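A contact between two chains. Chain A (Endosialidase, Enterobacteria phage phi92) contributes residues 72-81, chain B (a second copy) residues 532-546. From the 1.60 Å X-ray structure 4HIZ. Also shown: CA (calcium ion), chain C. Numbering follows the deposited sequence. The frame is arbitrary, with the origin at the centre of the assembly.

Chain A (72-81) NLTKITDTPF
Chain B, residues 532-546: RDFKYGATPNRTLPV

This contact between two endosialidase chains illustrates a common principle: a short parallel β pairing sets the register, and an aspartate carboxylate then ties the chains together further along. Thr A74 (phi/psi -129/139) pairs with Lys B535 (-85/143), CA to CA 4.5 Å, and Lys A75 with Tyr B536, 5.0 Å. The ladder alternates as parallel strands require: Lys B535 N donates to Leu A73 O (2.9 Å), Lys A75 N to Lys B535 O (2.8 Å), and Gly B537 N to Lys A75 O (2.9 Å). At Gly B537 a CB would lie 2.7 Å from Thr A74 CG2, so the bare backbone admits that methyl.

The all-t Lys A75 chain runs beside two aromatic rings, its CB 3.7 Å from Phe B534 CD1 and its CD 4.3 Å from Tyr B536 CE1. Past the paired residues, waters link Ile A76 O to Thr B539 N and Asp A78 N to Thr B539 O.

Asp A78 (chi1 t) points toward chain B and uses both oxygens: OD2 accepts from Tyr B536 OH (2.6 Å), while OD1 forms a salt bridge with Arg B542 NE (2.8 Å). Thr A79 O, a calcium ligand 2.4 Å from the calcium ion, lies over the guanidinium face. Finally, Pro A80 CD packs 3.7 Å from Pro B545 CB.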

ATOM      1  N   ASN A  72      -9.848  -1.733  23.639  1.00 13.42           N
ATOM      2  CA  ASN A  72      -9.339  -2.606  22.585  1.00 14.40           C
ATOM      3  C   ASN A  72      -8.049  -2.086  21.996  1.00 13.21           C
ATOM      4  O   ASN A  72      -7.781  -0.884  22.049  1.00 13.41           O
ATOM      5  CB  ASN A  72     -10.386  -2.745  21.470  1.00 20.76           C
ATOM      6  CG  ASN A  72     -11.528  -3.636  21.884  1.00 32.18           C
ATOM      7  OD1 ASN A  72     -11.394  -4.864  21.894  1.00 38.85           O
ATOM      8  ND2 ASN A  72     -12.651  -3.035  22.251  1.00 35.75           N
ATOM      9  N   LEU A  73      -7.272  -2.987  21.397  1.00 12.02           N
ATOM     10  CA  LEU A  73      -5.925  -2.649  20.924  1.00 11.06           C
ATOM     11  C   LEU A  73      -5.945  -2.518  19.411  1.00 11.90           C
ATOM     12  O   LEU A  73      -6.571  -3.335  18.736  1.00 12.31           O
ATOM     13  CB  LEU A  73      -4.936  -3.759  21.312  1.00 11.52           C
ATOM     14  CG  LEU A  73      -3.461  -3.457  21.073  1.00 10.92           C
ATOM     15  CD1 LEU A  73      -2.963  -2.355  22.065  1.00 10.92           C
ATOM     16  CD2 LEU A  73      -2.597  -4.735  21.231  1.00 12.24           C
ATOM     17  N   THR A  74      -5.239  -1.516  18.887  1.00 10.77           N
ATOM     18  CA  THR A  74      -5.110  -1.330  17.449  1.00 10.53           C
ATOM     19  C   THR A  74      -3.636  -1.172  17.129  1.00 10.61           C
ATOM     20  O   THR A  74      -2.922  -0.481  17.865  1.00 10.97           O
ATOM     21  CB  THR A  74      -5.860  -0.016  17.021  1.00 11.41           C
ATOM     22  OG1 THR A  74      -7.270  -0.191  17.251  1.00 12.45           O
ATOM     23  CG2 THR A  74      -5.640   0.305  15.524  1.00 12.82           C
ATOM     24  N   LYS A  75      -3.158  -1.785  16.050  1.00  9.56           N
ATOM     25  CA  LYS A  75      -1.778  -1.527  15.582  1.00  9.46           C
ATOM     26  C   LYS A  75      -1.786  -0.257  14.742  1.00  9.85           C
ATOM     27  O   LYS A  75      -2.659  -0.114  13.876  1.00  9.87           O
ATOM     28  CB  LYS A  75      -1.291  -2.719  14.726  1.00 10.33           C
ATOM     29  CG  LYS A  75       0.177  -2.590  14.341  1.00 10.49           C
ATOM     30  CD  LYS A  75       0.689  -3.912  13.716  1.00 11.38           C
ATOM     31  CE  LYS A  75       2.214  -3.807  13.486  1.00 12.21           C
ATOM     32  NZ  LYS A  75       2.725  -5.150  12.976  1.00 13.01           N
ATOM     33  N   ILE A  76      -0.874   0.682  14.990  1.00  9.15           N
ATOM     34  CA  ILE A  76      -0.980   2.017  14.345  1.00  9.36           C
ATOM     35  C   ILE A  76       0.210   2.402  13.457  1.00  9.53           C
ATOM     36  O   ILE A  76       0.119   3.379  12.733  1.00 10.93           O
ATOM     37  CB  ILE A  76      -1.256   3.152  15.371  1.00  9.16           C
ATOM     38  CG1 ILE A  76       0.024   3.509  16.175  1.00  9.09           C
ATOM     39  CG2 ILE A  76      -2.428   2.732  16.308  1.00 10.42           C
ATOM     40  CD1 ILE A  76      -0.206   4.796  17.052  1.00  9.87           C
ATOM     41  N   THR A  77       1.343   1.681  13.553  1.00  8.52           N
ATOM     42  CA  THR A  77       2.369   1.804  12.523  1.00  8.00           C
ATOM     43  C   THR A  77       2.688   0.437  11.961  1.00  9.02           C
ATOM     44  O   THR A  77       2.510  -0.593  12.645  1.00  9.29           O
ATOM     45  CB  THR A  77       3.727   2.460  12.992  1.00  8.99           C
ATOM     46  OG1 THR A  77       4.409   1.615  13.941  1.00 11.26           O
ATOM     47  CG2 THR A  77       3.454   3.787  13.645  1.00 11.36           C
ATOM     48  N   ASP A  78       3.150   0.447  10.720  1.00  9.13           N
ATOM     49  CA  ASP A  78       3.604  -0.822  10.125  1.00  9.97           C
ATOM     50  C   ASP A  78       4.618  -0.504   9.063  1.00 10.34           C
ATOM     51  O   ASP A  78       4.359  -0.630   7.866  1.00 11.01           O
ATOM     52  CB  ASP A  78       2.409  -1.616   9.590  1.00 12.56           C
ATOM     53  CG  ASP A  78       2.785  -3.023   9.146  1.00 16.46           C
ATOM     54  OD1 ASP A  78       3.895  -3.520   9.502  1.00 17.05           O
ATOM     55  OD2 ASP A  78       1.921  -3.640   8.480  1.00 19.62           O
ATOM     56  N   THR A  79       5.833  -0.148   9.502  1.00  9.72           N
ATOM     57  CA  THR A  79       6.908   0.167   8.562  1.00  9.70           C
ATOM     58  C   THR A  79       8.153  -0.598   9.004  1.00  9.19           C
ATOM     59  O   THR A  79       8.221  -1.077  10.153  1.00  9.59           O
ATOM     60  CB  THR A  79       7.211   1.710   8.479  1.00 11.17           C
ATOM     61  OG1 THR A  79       8.417   2.004   9.205  1.00 11.26           O
ATOM     62  CG2 THR A  79       6.050   2.583   9.007  1.00 11.63           C
ATOM     63  N   PRO A  80       9.136  -0.735   8.102  1.00 10.08           N
ATOM     64  CA  PRO A  80      10.289  -1.592   8.463  1.00  9.64           C
ATOM     65  C   PRO A  80      11.333  -0.842   9.276  1.00 10.09           C
ATOM     66  O   PRO A  80      12.332  -1.443   9.685  1.00 10.50           O
ATOM     67  CB  PRO A  80      10.875  -1.987   7.102  1.00 12.18           C
ATOM     68  CG  PRO A  80      10.536  -0.804   6.217  1.00 12.40           C
ATOM     69  CD  PRO A  80       9.201  -0.261   6.704  1.00 11.15           C
ATOM     70  N   PHE A  81      11.097   0.437   9.523  1.00  9.43           N
ATOM     71  CA  PHE A  81      11.979   1.126  10.469  1.00  8.94           C
ATOM     72  C   PHE A  81      11.758   0.598  11.868  1.00  9.91           C
ATOM     73  O   PHE A  81      10.747  -0.076  12.169  1.00 10.28           O
ATOM     74  CB  PHE A  81      11.716   2.645  10.453  1.00  9.35           C
ATOM     75  CG  PHE A  81      12.277   3.327   9.233  1.00 10.32           C
ATOM     76  CD1 PHE A  81      13.597   3.761   9.193  1.00 11.26           C
ATOM     77  CD2 PHE A  81      11.494   3.515   8.104  1.00 11.12           C
ATOM     78  CE1 PHE A  81      14.125   4.416   8.042  1.00 11.87           C
ATOM     79  CE2 PHE A  81      11.998   4.154   6.960  1.00 12.20           C
ATOM     80  CZ  PHE A  81      13.319   4.607   6.925  1.00 11.83           C
TER
ATOM     81  N   ARG B 532      -4.008 -11.394  22.912  1.00 11.48           N
ATOM     82  CA  ARG B 532      -2.911 -10.828  22.129  1.00 11.46           C
ATOM     83  C   ARG B 532      -3.471 -10.153  20.878  1.00 10.65           C
ATOM     84  O   ARG B 532      -2.710  -9.677  20.035  1.00 11.78           O
ATOM     85  CB  ARG B 532      -1.888 -11.917  21.707  1.00 11.94           C
ATOM     86  CG  ARG B 532      -0.866 -12.403  22.782  1.00 14.13           C
ATOM     87  CD  ARG B 532      -1.515 -13.306  23.799  1.00 14.59           C
ATOM     88  NE  ARG B 532      -0.641 -13.715  24.917  1.00 13.86           N
ATOM     89  CZ  ARG B 532       0.033 -14.863  24.987  1.00 15.15           C
ATOM     90  NH1 ARG B 532       0.005 -15.718  23.970  1.00 15.05           N
ATOM     91  NH2 ARG B 532       0.752 -15.155  26.083  1.00 15.50           N
ATOM     92  N   ASP B 533      -4.792 -10.149  20.693  1.00 11.46           N
ATOM     93  CA  ASP B 533      -5.301  -9.688  19.405  1.00 11.85           C
ATOM     94  C   ASP B 533      -5.356  -8.171  19.280  1.00 11.17           C
ATOM     95  O   ASP B 533      -5.514  -7.450  20.287  1.00 12.37           O
ATOM     96  CB  ASP B 533      -6.683 -10.272  19.163  1.00 14.48           C
ATOM     97  CG  ASP B 533      -6.642 -11.796  19.096  1.00 20.96           C
ATOM     98  OD1 ASP B 533      -5.754 -12.334  18.412  1.00 20.31           O
ATOM     99  OD2 ASP B 533      -7.485 -12.457  19.732  1.00 28.81           O
ATOM    100  N   PHE B 534      -5.217  -7.697  18.057  1.00 10.05           N
ATOM    101  CA  PHE B 534      -5.400  -6.267  17.784  1.00 10.81           C
ATOM    102  C   PHE B 534      -6.158  -6.095  16.487  1.00 11.48           C
ATOM    103  O   PHE B 534      -6.150  -6.993  15.633  1.00 11.66           O
ATOM    104  CB  PHE B 534      -4.048  -5.526  17.716  1.00 10.95           C
ATOM    105  CG  PHE B 534      -3.065  -6.150  16.749  1.00 11.53           C
ATOM    106  CD1 PHE B 534      -3.107  -5.831  15.396  1.00 13.27           C
ATOM    107  CD2 PHE B 534      -2.097  -7.039  17.206  1.00 13.44           C
ATOM    108  CE1 PHE B 534      -2.227  -6.424  14.489  1.00 13.68           C
ATOM    109  CE2 PHE B 534      -1.203  -7.608  16.324  1.00 14.62           C
ATOM    110  CZ  PHE B 534      -1.277  -7.332  14.968  1.00 15.16           C
ATOM    111  N   LYS B 535      -6.803  -4.948  16.349  1.00 11.24           N
ATOM    112  CA  LYS B 535      -7.332  -4.488  15.088  1.00 12.79           C
ATOM    113  C   LYS B 535      -6.208  -3.765  14.334  1.00 12.79           C
ATOM    114  O   LYS B 535      -5.376  -3.092  14.927  1.00 14.40           O
ATOM    115  CB  LYS B 535      -8.499  -3.526  15.358  1.00 16.79           C
ATOM    116  CG  LYS B 535      -9.192  -3.121  14.100  0.80 25.62           C
ATOM    117  CD  LYS B 535     -10.301  -2.199  14.469  0.75 36.25           C
ATOM    118  CE  LYS B 535     -10.630  -1.349  13.310  0.64 45.17           C
ATOM    119  NZ  LYS B 535      -9.443  -0.560  12.810  1.00 49.96           N
ATOM    120  N   TYR B 536      -6.149  -3.916  13.028  1.00 12.81           N
ATOM    121  CA  TYR B 536      -5.098  -3.245  12.270  1.00 11.72           C
ATOM    122  C   TYR B 536      -5.593  -1.880  11.791  1.00 11.45           C
ATOM    123  O   TYR B 536      -6.601  -1.782  11.028  1.00 12.38           O
ATOM    124  CB  TYR B 536      -4.755  -4.094  11.057  1.00 11.77           C
ATOM    125  CG  TYR B 536      -3.551  -3.603  10.278  1.00 12.03           C
ATOM    126  CD1 TYR B 536      -2.263  -4.013  10.621  1.00 12.51           C
ATOM    127  CD2 TYR B 536      -3.704  -2.711   9.226  1.00 12.36           C
ATOM    128  CE1 TYR B 536      -1.181  -3.599   9.891  1.00 13.28           C
ATOM    129  CE2 TYR B 536      -2.641  -2.305   8.475  1.00 13.15           C
ATOM    130  CZ  TYR B 536      -1.365  -2.761   8.816  1.00 14.17           C
ATOM    131  OH  TYR B 536      -0.308  -2.346   8.062  1.00 17.27           O
ATOM    132  N   GLY B 537      -4.921  -0.815  12.235  1.00 11.00           N
ATOM    133  CA  GLY B 537      -5.352   0.531  11.829  1.00 11.87           C
ATOM    134  C   GLY B 537      -4.185   1.356  11.298  1.00 12.35           C
ATOM    135  O   GLY B 537      -4.221   2.575  11.288  1.00 13.60           O
ATOM    136  N   ALA B 538      -3.106   0.691  10.911  1.00 11.17           N
ATOM    137  CA  ALA B 538      -1.902   1.364  10.458  1.00 11.02           C
ATOM    138  C   ALA B 538      -1.953   1.644   8.980  1.00 11.44           C
ATOM    139  O   ALA B 538      -2.668   0.967   8.228  1.00 12.39           O
ATOM    140  CB  ALA B 538      -0.638   0.474  10.772  1.00 10.61           C
ATOM    141  N   THR B 539      -1.159   2.607   8.534  1.00 10.73           N
ATOM    142  CA  THR B 539      -0.903   2.741   7.093  1.00 10.88           C
ATOM    143  C   THR B 539       0.058   1.613   6.687  1.00 10.52           C
ATOM    144  O   THR B 539       1.170   1.495   7.217  1.00 11.54           O
ATOM    145  CB  THR B 539      -0.255   4.103   6.841  1.00 11.65           C
ATOM    146  OG1 THR B 539      -1.225   5.127   7.118  1.00 12.49           O
ATOM    147  CG2 THR B 539       0.210   4.222   5.417  1.00 12.86           C
ATOM    148  N   PRO B 540      -0.359   0.715   5.782  1.00 10.69           N
ATOM    149  CA  PRO B 540       0.549  -0.393   5.429  1.00 12.14           C
ATOM    150  C   PRO B 540       1.798   0.153   4.741  1.00 11.98           C
ATOM    151  O   PRO B 540       1.706   0.896   3.775  1.00 14.33           O
ATOM    152  CB  PRO B 540      -0.279  -1.262   4.462  1.00 13.07           C
ATOM    153  CG  PRO B 540      -1.707  -0.826   4.696  1.00 13.86           C
ATOM    154  CD  PRO B 540      -1.678   0.643   5.101  1.00 11.17           C
ATOM    155  N   ASN B 541       2.978  -0.195   5.234  1.00 10.71           N
ATOM    156  CA  ASN B 541       4.156   0.539   4.782  1.00 10.82           C
ATOM    157  C   ASN B 541       5.368  -0.367   4.708  1.00 11.05           C
ATOM    158  O   ASN B 541       6.516   0.060   4.968  1.00 11.96           O
ATOM    159  CB  ASN B 541       4.404   1.690   5.755  1.00 11.46           C
ATOM    160  CG  ASN B 541       4.513   3.022   5.067  1.00 13.12           C
ATOM    161  OD1 ASN B 541       4.606   3.120   3.855  1.00 11.91           O
ATOM    162  ND2 ASN B 541       4.556   4.079   5.870  1.00 17.91           N
ATOM    163  N   ARG B 542       5.126  -1.616   4.287  1.00 10.23           N
ATOM    164  CA  ARG B 542       6.249  -2.539   4.076  1.00 11.27           C
ATOM    165  C   ARG B 542       6.594  -2.680   2.603  1.00 11.30           C
ATOM    166  O   ARG B 542       7.764  -2.730   2.246  1.00 11.37           O
ATOM    167  CB  ARG B 542       5.972  -3.937   4.642  1.00 12.16           C
ATOM    168  CG  ARG B 542       5.686  -4.021   6.151  1.00 13.23           C
ATOM    169  CD  ARG B 542       6.665  -3.170   6.957  1.00 13.52           C
ATOM    170  NE  ARG B 542       6.515  -3.436   8.392  1.00 12.84           N
ATOM    171  CZ  ARG B 542       7.415  -4.116   9.120  1.00 12.55           C
ATOM    172  NH1 ARG B 542       8.484  -4.626   8.532  1.00 12.33           N
ATOM    173  NH2 ARG B 542       7.249  -4.268  10.432  1.00 12.59           N
ATOM    174  N   THR B 543       5.584  -2.778   1.735  1.00 11.43           N
ATOM    175  CA  THR B 543       5.915  -3.030   0.327  1.00 11.91           C
ATOM    176  C   THR B 543       6.696  -1.864  -0.270  1.00 11.90           C
ATOM    177  O   THR B 543       7.688  -2.068  -0.933  1.00 12.88           O
ATOM    178  CB  THR B 543       4.665  -3.285  -0.559  1.00 13.36           C
ATOM    179  OG1 THR B 543       3.725  -2.220  -0.384  1.00 14.26           O
ATOM    180  CG2 THR B 543       4.032  -4.570  -0.140  1.00 14.47           C
ATOM    181  N   LEU B 544       6.242  -0.636  -0.035  1.00 11.28           N
ATOM    182  CA  LEU B 544       6.978   0.519  -0.529  1.00 12.20           C
ATOM    183  C   LEU B 544       6.956   1.501   0.622  1.00 12.36           C
ATOM    184  O   LEU B 544       6.035   2.281   0.749  1.00 14.14           O
ATOM    185  CB  LEU B 544       6.348   1.127  -1.811  1.00 12.29           C
ATOM    186  CG  LEU B 544       6.449   0.181  -3.052  1.00 14.28           C
ATOM    187  CD1 LEU B 544       5.538   0.663  -4.213  1.00 16.94           C
ATOM    188  CD2 LEU B 544       7.911  -0.006  -3.535  1.00 14.44           C
ATOM    189  N   PRO B 545       7.958   1.431   1.513  1.00 11.79           N
ATOM    190  CA  PRO B 545       7.831   2.205   2.769  1.00 10.94           C
ATOM    191  C   PRO B 545       7.953   3.712   2.566  1.00 11.14           C
ATOM    192  O   PRO B 545       8.993   4.190   2.144  1.00 11.45           O
ATOM    193  CB  PRO B 545       8.994   1.705   3.628  1.00 12.10           C
ATOM    194  CG  PRO B 545       9.700   0.737   2.846  1.00 13.72           C
ATOM    195  CD  PRO B 545       9.156   0.583   1.475  1.00 12.25           C
ATOM    196  N   VAL B 546       6.881   4.433   2.865  1.00  9.36           N
ATOM    197  CA  VAL B 546       6.805   5.876   2.579  1.00  9.09           C
ATOM    198  C   VAL B 546       6.673   6.685   3.863  1.00 10.11           C
ATOM    199  O   VAL B 546       5.900   6.350   4.762  1.00 11.76           O
ATOM    200  CB  VAL B 546       5.590   6.163   1.688  1.00 10.59           C
ATOM    201  CG1 VAL B 546       5.270   7.694   1.657  1.00 10.91           C
ATOM    202  CG2 VAL B 546       5.872   5.616   0.293  1.00 11.74           C
TER
HETATM  203 CA    CA C 823       8.858  -1.765  12.352  1.00 16.23          CA
HETATM  204  O   HOH W   1      -8.019  -5.793  21.092  1.00 24.79           O
HETATM  205  O   HOH W   2      -8.980   0.459  15.193  1.00 31.05           O
HETATM  206  O   HOH W   3       0.616   4.315  10.261  1.00 11.58           O
HETATM  207  O   HOH W   4       2.628   2.807   9.036  1.00 12.45           O